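Long-range contacts in dihydropteroate synthase (Burkholderia cenocepacia, PDB 2Y5S), which probably catalyses the condensation of para-aminobenzoate with 6-hydroxymethyl-7,8-dihydropterin diphosphate to give 7,8-dihydropteroate in folate biosynthesis: residues A9-G14 / R189-P194; F16-E21 / N97-I102; P160-V165 / V203-A208. One frame throughout, in Å; residues are numbered along the deposited sequence.

How the interactions relate
Interactions 1 and 2 are built on one N-terminal hairpin, whose strand 11-13 packs on residues 189-194 and whose strand 16-18 packs on residues 97-102. Their centres lie about 9 Å apart, and the Leu11 O to Leu18 N distance of 2.8 Å marks a probable hydrogen bond between the strands. In sequence, interaction 2 is nested within the loop closed by interaction 1. Interaction 3 has its centre about 24 Å from that of interaction 1 and about 30 Å from that of interaction 2, on the opposite side of the chain's centre from the latter. Bound 7,8-dihydropteroate is held by Asp193 of interaction 1; the side chains of Pro160 and Leu18 are about 11 and 13 Å from it.

Interaction 1: residues A9-G14 / R189-P194; sequences APLQCG and RICVDP. With 78H (7,8-dihydropteroate), chain P.
Leu11 lays its two methyl branches against the beginning of strand 190-193, a parallel strand of the TIM barrel, so that the N-terminal hairpin formed by 11-13 and 16-18 meets the barrel at the end where this strand starts. CD1 of Leu11 rests on backbone, 3.6 Å from the carbonyl carbon C of Ile190 and close to Arg189 O as well. The other branch turns to a side chain: Leu11 CD2 is 4.0 Å from Cys191 SG. Leu11 CG is anti to the backbone N (chi1 -172°), and chi2 directs the methyls.

Beside this pair, Gln12 and Arg189 meet through their aliphatic portions, with Gln12 CG 3.8 Å from Arg189 CG. The backbone is close here too, Gln12 O lying 3.6 Å from Arg189 CA. The Gln12 chain bends at chi2 (59°) and its end leads away from 189-194; the amide and guanidinium planes are 63° apart. No hydrogen bond joins the two segments, which meet by van der Waals packing, but Gln12 makes a backbone hydrogen bond with Glu188, just before 189-194.

Polar bonds to the surroundings hold Arg189 and the backbone of both segments. The buried guanidinium of Arg189 is gripped by three backbone carbonyls, with NE on Ser141 O, NH1 on Arg137 O and NH2 on Val136 O. Arg220 bridges the segments, giving NH1 to Pro10 O and NH2 to Ile190 O. Further along the same strand, Asp193 enters the pterin pocket, which Asn122, Lys235 and Ser236 also line with hydrogen bonds to 7,8-dihydropteroate. Asp193 OD2 accepts a very short hydrogen bond of 2.5 Å from ligand N3 and a weak one of 2.8 Å from ligand N2, while its OD1 is bonded to the backbone N of Gly195.

Interaction 2: residues F16-E21 / N97-I102; sequences FELTFE and NVPLSI
Where the N-terminal hairpin meets the base of the TIM barrel, the ring of Phe16 packs on Pro99, the residue just ahead of barrel strand 100-103. The arrangement is a CH-pi contact: Pro99 CD sits 3.8 Å from the centroid of the Phe16 ring and only 9° off its normal. Since CD is bonded to the amide nitrogen, its C-H groups are probably somewhat electron-poor, which would favour a place above the pi face. The proline ring is not confined to the middle of the aromatic ring, for its CG is shifted toward the root and lies 3.6 Å from Phe16 CD2. The Phe16 side chain leaves the backbone toward 97-102, and chi1 of -53° sets its CG anti to the carbonyl carbon.

The far end of the phenyl group reaches the backbone that leads into Pro99. Phe16 CE2 lies 3.5 Å from Pro99 N, and Phe16 CZ comes equally close, at 3.5 Å, to the carbonyl carbon C of Asn97, a residue modelled in two conformers of which this describes one. Leu18, two residues on in the hairpin strand, brings its CD2 methyl to 4.1 Å from Pro99 CG. Pro99 CG thus meets both Phe16 and Leu18. No hydrogen bond links the two segments.

Around this packing, Asp119 touches the Phe16 side chain and also receives the backbone N of Leu100 on its OD2. Pro99 and Ser101 are tied by backbone hydrogen bonds to Leu63 in the neighbouring strand 62-66. Leu100 bonds to Leu120 of strand 120-123, and its side chain packs against Leu93 of helix 79-93.

Interaction 3: residues P160-V165 / V203-A208; sequences PDYGDV and VDDNYA
Asp205 meets Tyr162, Pro160 and Val165 through carbon-oxygen contacts of its carboxylate. Asp205 OD2 lies near the plane of the Tyr162 ring, at the edge, 3.6 Å from Tyr162 CE2, where the C-H dipole may favour a negative oxygen. Ring and carboxylate planes are 87° apart. Asp205 OD2 is also 3.7 Å from Pro160 CB, and Asp205 OD1 is 4.1 Å from Val165 CG1.

Apolar packing continues beside it. Val165 CG1 approaches Ala208 CB at 4.0 Å, while Val165 CG2 covers one face of the Tyr162 ring, 3.5 Å above its plane. Val165 begins helix 165-182, and Asp205 and Ala208 lie on helix 204-211, which follows strand 190-193; the contact joins the loop and first turn of helix 165-182 to helix 204-211, on the side of the TIM barrel where the strands end.

Hydrogen bonds to the surroundings fix the polar groups: Asp205 OD2 accepts from the backbone N of Ala201, and Tyr162 OH is bonded to Gly199 O. Asp164 is the N-cap of helix 165-182, with OD1 on Val166 N and OD2 on Thr167 OG1; its OD1 also forms a salt bridge with NH1 of Arg294 of the second subunit.

Interaction 1: residues A9-G14 / R189-P194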
# COMPACT_ATOMS: atom_id res chain seq x y z
N ALA B 9 15.92 15.48 -0.42
CA ALA B 9 16.47 16.81 -0.62
C ALA B 9 15.47 17.67 -1.41
O ALA B 9 14.71 17.15 -2.22
CB ALA B 9 17.80 16.71 -1.36
N PRO B 10 15.48 18.99 -1.17
CA PRO B 10 14.53 19.87 -1.85
C PRO B 10 14.74 19.99 -3.36
O PRO B 10 15.84 19.74 -3.88
CB PRO B 10 14.76 21.23 -1.17
CG PRO B 10 16.17 21.17 -0.70
CD PRO B 10 16.38 19.74 -0.28
N LEU B 11 13.67 20.39 -4.04
CA LEU B 11 13.68 20.57 -5.47
C LEU B 11 13.23 21.99 -5.86
O LEU B 11 12.10 22.38 -5.62
CB LEU B 11 12.76 19.53 -6.13
CG LEU B 11 12.82 19.49 -7.66
CD1 LEU B 11 14.22 19.10 -8.13
CD2 LEU B 11 11.74 18.51 -8.24
N GLN B 12 14.12 22.74 -6.48
CA GLN B 12 13.73 24.01 -7.09
C GLN B 12 12.89 23.67 -8.35
O GLN B 12 13.34 22.94 -9.20
CB GLN B 12 14.97 24.83 -7.40
CG GLN B 12 14.73 26.11 -8.17
CD GLN B 12 13.81 27.06 -7.45
OE1 GLN B 12 13.94 27.29 -6.25
NE2 GLN B 12 12.85 27.63 -8.20
N CYS B 13 11.67 24.18 -8.41
CA CYS B 13 10.70 23.70 -9.39
C CYS B 13 9.95 24.86 -10.02
O CYS B 13 8.75 25.01 -9.84
CB CYS B 13 9.75 22.69 -8.74
SG CYS B 13 8.76 21.75 -9.90
N GLY B 14 10.70 25.68 -10.75
CA GLY B 14 10.14 26.83 -11.44
C GLY B 14 9.60 27.84 -10.45
O GLY B 14 10.37 28.43 -9.70
N ARG B 189 17.85 22.11 -8.79
CA ARG B 189 16.78 22.03 -9.80
C ARG B 189 16.58 20.62 -10.35
O ARG B 189 15.66 20.38 -11.14
CB ARG B 189 17.11 22.94 -10.99
CG ARG B 189 17.11 24.46 -10.69
CD ARG B 189 17.67 25.24 -11.87
NE ARG B 189 16.87 24.97 -13.06
CZ ARG B 189 17.24 25.18 -14.32
NH1 ARG B 189 18.43 25.68 -14.63
NH2 ARG B 189 16.39 24.85 -15.30
N ILE B 190 17.43 19.68 -9.93
CA ILE B 190 17.49 18.36 -10.54
C ILE B 190 16.91 17.28 -9.62
O ILE B 190 17.26 17.18 -8.44
CB ILE B 190 18.95 17.97 -10.92
CG1 ILE B 190 19.54 19.01 -11.90
CG2 ILE B 190 19.00 16.56 -11.56
CD1 ILE B 190 21.08 18.97 -12.04
N CYS B 191 16.02 16.48 -10.18
CA CYS B 191 15.63 15.22 -9.57
C CYS B 191 15.89 14.11 -10.56
O CYS B 191 16.17 14.38 -11.73
CB CYS B 191 14.17 15.22 -9.13
SG CYS B 191 12.94 15.38 -10.42
N VAL B 192 15.88 12.88 -10.07
CA VAL B 192 16.19 11.72 -10.91
C VAL B 192 15.11 10.65 -10.79
O VAL B 192 14.36 10.60 -9.79
CB VAL B 192 17.53 11.10 -10.51
CG1 VAL B 192 18.67 12.13 -10.63
CG2 VAL B 192 17.45 10.51 -9.09
N ASP B 193 15.08 9.77 -11.78
CA ASP B 193 14.05 8.75 -11.87
C ASP B 193 14.67 7.50 -12.52
O ASP B 193 15.24 7.59 -13.62
CB ASP B 193 12.93 9.32 -12.73
CG ASP B 193 11.78 8.38 -12.94
OD1 ASP B 193 11.90 7.16 -12.75
OD2 ASP B 193 10.72 8.89 -13.39
N PRO B 194 14.54 6.34 -11.87
CA PRO B 194 15.16 5.11 -12.39
C PRO B 194 14.50 4.51 -13.62
O PRO B 194 15.03 3.55 -14.22
CB PRO B 194 15.04 4.13 -11.21
CG PRO B 194 13.81 4.62 -10.49
CD PRO B 194 13.94 6.11 -10.54
O4 78H P . 8.18 6.40 -15.10
C4 78H P . 8.18 7.51 -15.64
C5 78H P . 7.45 7.78 -16.81
N3 78H P . 8.95 8.55 -15.08
C9 78H P . 7.53 9.08 -17.36
N5 78H P . 6.65 6.83 -17.37
C2 78H P . 9.01 9.83 -15.70
N8 78H P . 6.83 9.40 -18.52
N1 78H P . 8.29 10.05 -16.81
C6 78H P . 5.99 7.08 -18.52
N2 78H P . 9.78 10.81 -15.19
C7 78H P . 6.16 8.37 -19.32
C10 78H P . 5.05 6.05 -19.09
N11 78H P . 5.79 5.08 -19.89
C15 78H P . 5.58 3.79 -19.68
C16 78H P . 6.65 2.92 -19.50
C17 78H P . 4.27 3.32 -19.62
C18 78H P . 6.41 1.57 -19.28
C19 78H P . 4.02 1.98 -19.39
C20 78H P . 5.10 1.10 -19.22
C21 78H P . 4.83 -0.38 -18.94
O22 78H P . 5.79 -1.03 -18.52
O23 78H P . 3.66 -0.82 -19.01

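Interaction 2: residues F16-E21 / N97-I102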
# COMPACT_ATOMS: atom_id res chain seq x y z
N PHE B 16 8.00 27.23 -7.88
CA PHE B 16 7.84 26.60 -6.58
C PHE B 16 9.17 26.10 -6.04
O PHE B 16 10.06 25.75 -6.82
CB PHE B 16 6.85 25.43 -6.71
CG PHE B 16 5.55 25.82 -7.33
CD1 PHE B 16 4.53 26.36 -6.55
CD2 PHE B 16 5.37 25.72 -8.71
CE1 PHE B 16 3.34 26.76 -7.12
CE2 PHE B 16 4.17 26.11 -9.29
CZ PHE B 16 3.15 26.64 -8.49
N GLU B 17 9.30 26.15 -4.73
CA GLU B 17 10.39 25.51 -4.01
C GLU B 17 9.80 24.29 -3.30
O GLU B 17 9.16 24.41 -2.25
CB GLU B 17 11.03 26.49 -3.01
CG GLU B 17 11.59 27.77 -3.65
CD GLU B 17 12.15 28.75 -2.63
OE1 GLU B 17 11.36 29.36 -1.89
OE2 GLU B 17 13.38 28.93 -2.57
N LEU B 18 9.96 23.12 -3.88
CA LEU B 18 9.38 21.92 -3.28
C LEU B 18 10.27 21.36 -2.16
O LEU B 18 11.48 21.18 -2.34
CB LEU B 18 9.14 20.86 -4.35
CG LEU B 18 8.21 21.28 -5.48
CD1 LEU B 18 8.13 20.12 -6.48
CD2 LEU B 18 6.81 21.70 -4.99
N THR B 19 9.66 21.11 -1.00
CA THR B 19 10.32 20.39 0.09
C THR B 19 9.47 19.13 0.39
O THR B 19 8.26 19.05 0.06
CB THR B 19 10.57 21.27 1.34
OG1 THR B 19 9.33 21.79 1.83
CG2 THR B 19 11.53 22.44 1.04
N PHE B 20 10.10 18.13 0.99
CA PHE B 20 9.52 16.80 1.03
C PHE B 20 9.29 16.28 2.46
O PHE B 20 9.57 15.12 2.77
CB PHE B 20 10.36 15.84 0.18
CG PHE B 20 10.40 16.23 -1.29
CD1 PHE B 20 9.26 16.11 -2.09
CD2 PHE B 20 11.55 16.75 -1.85
CE1 PHE B 20 9.28 16.50 -3.40
CE2 PHE B 20 11.58 17.15 -3.19
CZ PHE B 20 10.45 17.02 -3.96
N GLU B 21 8.74 17.14 3.32
CA GLU B 21 8.25 16.73 4.64
C GLU B 21 7.25 15.59 4.51
O GLU B 21 7.13 14.76 5.41
CB GLU B 21 7.56 17.89 5.41
CG GLU B 21 8.50 18.97 5.91
CD GLU B 21 9.01 19.92 4.82
OE1 GLU B 21 8.40 19.97 3.72
OE2 GLU B 21 10.03 20.61 5.07
N ASN B 97 -1.78 27.77 -9.90
CA ASN B 97 -0.68 27.79 -8.93
C ASN B 97 -0.38 26.40 -8.37
O ASN B 97 -0.31 26.21 -7.17
CB ASN B 97 -0.96 28.82 -7.82
CG ASN B 97 -1.12 30.24 -8.37
OD1 ASN B 97 -0.61 30.55 -9.44
ND2 ASN B 97 -1.82 31.09 -7.63
N VAL B 98 -0.22 25.44 -9.28
CA VAL B 98 0.19 24.08 -8.96
C VAL B 98 1.33 23.70 -9.92
O VAL B 98 1.29 24.03 -11.09
CB VAL B 98 -0.99 23.07 -9.05
CG1 VAL B 98 -1.61 23.07 -10.43
CG2 VAL B 98 -0.55 21.68 -8.67
N PRO B 99 2.39 23.06 -9.39
CA PRO B 99 3.48 22.78 -10.33
C PRO B 99 3.03 22.05 -11.60
O PRO B 99 2.28 21.06 -11.54
CB PRO B 99 4.43 21.91 -9.50
CG PRO B 99 4.21 22.39 -8.06
CD PRO B 99 2.77 22.82 -7.98
N LEU B 100 3.47 22.58 -12.74
CA LEU B 100 3.20 22.02 -14.05
C LEU B 100 4.46 21.36 -14.60
O LEU B 100 5.43 22.04 -14.93
CB LEU B 100 2.71 23.12 -15.01
CG LEU B 100 1.44 23.88 -14.59
CD1 LEU B 100 0.98 24.87 -15.67
CD2 LEU B 100 0.31 22.92 -14.22
N SER B 101 4.42 20.03 -14.69
CA SER B 101 5.51 19.25 -15.24
C SER B 101 5.17 18.93 -16.69
O SER B 101 4.00 18.69 -17.03
CB SER B 101 5.70 17.97 -14.44
OG SER B 101 6.54 17.07 -15.12
N ILE B 102 6.20 18.91 -17.54
CA ILE B 102 6.01 18.61 -18.95
C ILE B 102 6.73 17.31 -19.30
O ILE B 102 7.94 17.22 -19.17
CB ILE B 102 6.57 19.72 -19.86
CG1 ILE B 102 6.08 21.10 -19.42
CG2 ILE B 102 6.19 19.43 -21.29
CD1 ILE B 102 4.57 21.30 -19.60

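Interaction 3: residues P160-V165 / V203-A208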
# COMPACT_ATOMS: atom_id res chain seq x y z
N PRO B 160 17.10 -5.06 -22.25
CA PRO B 160 17.75 -4.98 -20.95
C PRO B 160 19.14 -5.56 -21.00
O PRO B 160 19.34 -6.62 -21.59
CB PRO B 160 16.86 -5.82 -20.04
CG PRO B 160 15.57 -5.97 -20.77
CD PRO B 160 15.92 -5.94 -22.21
N ASP B 161 20.10 -4.87 -20.38
CA ASP B 161 21.47 -5.37 -20.31
C ASP B 161 22.24 -4.60 -19.23
O ASP B 161 22.49 -3.41 -19.39
CB ASP B 161 22.16 -5.22 -21.67
CG ASP B 161 23.56 -5.78 -21.67
OD1 ASP B 161 23.78 -6.87 -21.09
OD2 ASP B 161 24.46 -5.14 -22.26
N TYR B 162 22.59 -5.30 -18.15
CA TYR B 162 23.17 -4.67 -16.95
C TYR B 162 24.17 -5.60 -16.26
O TYR B 162 24.11 -6.81 -16.42
CB TYR B 162 22.07 -4.33 -15.95
CG TYR B 162 21.00 -3.42 -16.51
CD1 TYR B 162 21.25 -2.07 -16.70
CD2 TYR B 162 19.76 -3.92 -16.87
CE1 TYR B 162 20.28 -1.21 -17.21
CE2 TYR B 162 18.78 -3.07 -17.40
CZ TYR B 162 19.06 -1.72 -17.57
OH TYR B 162 18.11 -0.88 -18.09
N GLY B 163 25.06 -5.02 -15.47
CA GLY B 163 25.84 -5.77 -14.49
C GLY B 163 24.97 -5.82 -13.26
O GLY B 163 24.19 -6.76 -13.10
N ASP B 164 25.07 -4.81 -12.40
CA ASP B 164 24.05 -4.57 -11.38
C ASP B 164 23.19 -3.40 -11.86
O ASP B 164 23.67 -2.27 -11.96
CB ASP B 164 24.67 -4.25 -10.02
CG ASP B 164 23.62 -3.95 -8.96
OD1 ASP B 164 22.40 -4.07 -9.23
OD2 ASP B 164 24.00 -3.61 -7.82
N VAL B 165 21.93 -3.67 -12.13
CA VAL B 165 21.05 -2.67 -12.69
C VAL B 165 20.97 -1.43 -11.79
O VAL B 165 20.87 -0.32 -12.28
CB VAL B 165 19.64 -3.23 -12.98
CG1 VAL B 165 18.94 -3.69 -11.69
CG2 VAL B 165 18.81 -2.20 -13.73
N VAL B 203 10.01 -8.02 -14.49
CA VAL B 203 9.96 -8.28 -13.08
C VAL B 203 11.34 -8.11 -12.42
O VAL B 203 11.48 -7.28 -11.52
CB VAL B 203 9.32 -9.65 -12.80
CG1 VAL B 203 9.49 -10.03 -11.34
CG2 VAL B 203 7.80 -9.60 -13.15
N ASP B 204 12.35 -8.84 -12.86
CA ASP B 204 13.63 -8.88 -12.12
C ASP B 204 14.36 -7.53 -12.00
O ASP B 204 14.81 -7.19 -10.90
CB ASP B 204 14.57 -9.95 -12.67
CG ASP B 204 14.09 -11.35 -12.34
OD1 ASP B 204 13.30 -11.51 -11.37
OD2 ASP B 204 14.48 -12.30 -13.05
N ASP B 205 14.44 -6.76 -13.08
CA ASP B 205 15.12 -5.45 -13.03
C ASP B 205 14.28 -4.39 -12.34
O ASP B 205 14.78 -3.63 -11.50
CB ASP B 205 15.51 -4.97 -14.44
CG ASP B 205 16.61 -5.80 -15.08
OD1 ASP B 205 17.42 -6.40 -14.34
OD2 ASP B 205 16.66 -5.83 -16.34
N ASN B 206 13.00 -4.31 -12.70
CA ASN B 206 12.12 -3.31 -12.12
C ASN B 206 11.96 -3.48 -10.60
O ASN B 206 11.99 -2.49 -9.86
CB ASN B 206 10.75 -3.34 -12.81
CG ASN B 206 10.77 -2.71 -14.20
OD1 ASN B 206 11.35 -1.64 -14.40
ND2 ASN B 206 10.10 -3.36 -15.16
N TYR B 207 11.81 -4.71 -10.13
CA TYR B 207 11.67 -4.92 -8.68
C TYR B 207 13.00 -4.82 -7.93
O TYR B 207 12.99 -4.45 -6.77
CB TYR B 207 10.91 -6.20 -8.35
CG TYR B 207 9.43 -6.03 -8.61
CD1 TYR B 207 8.62 -5.37 -7.71
CD2 TYR B 207 8.86 -6.48 -9.78
CE1 TYR B 207 7.27 -5.20 -7.95
CE2 TYR B 207 7.50 -6.31 -10.04
CZ TYR B 207 6.72 -5.68 -9.12
OH TYR B 207 5.38 -5.49 -9.37
N ALA B 208 14.12 -5.09 -8.60
CA ALA B 208 15.44 -4.81 -8.00
C ALA B 208 15.55 -3.30 -7.72
O ALA B 208 15.96 -2.87 -6.65
CB ALA B 208 16.57 -5.26 -8.93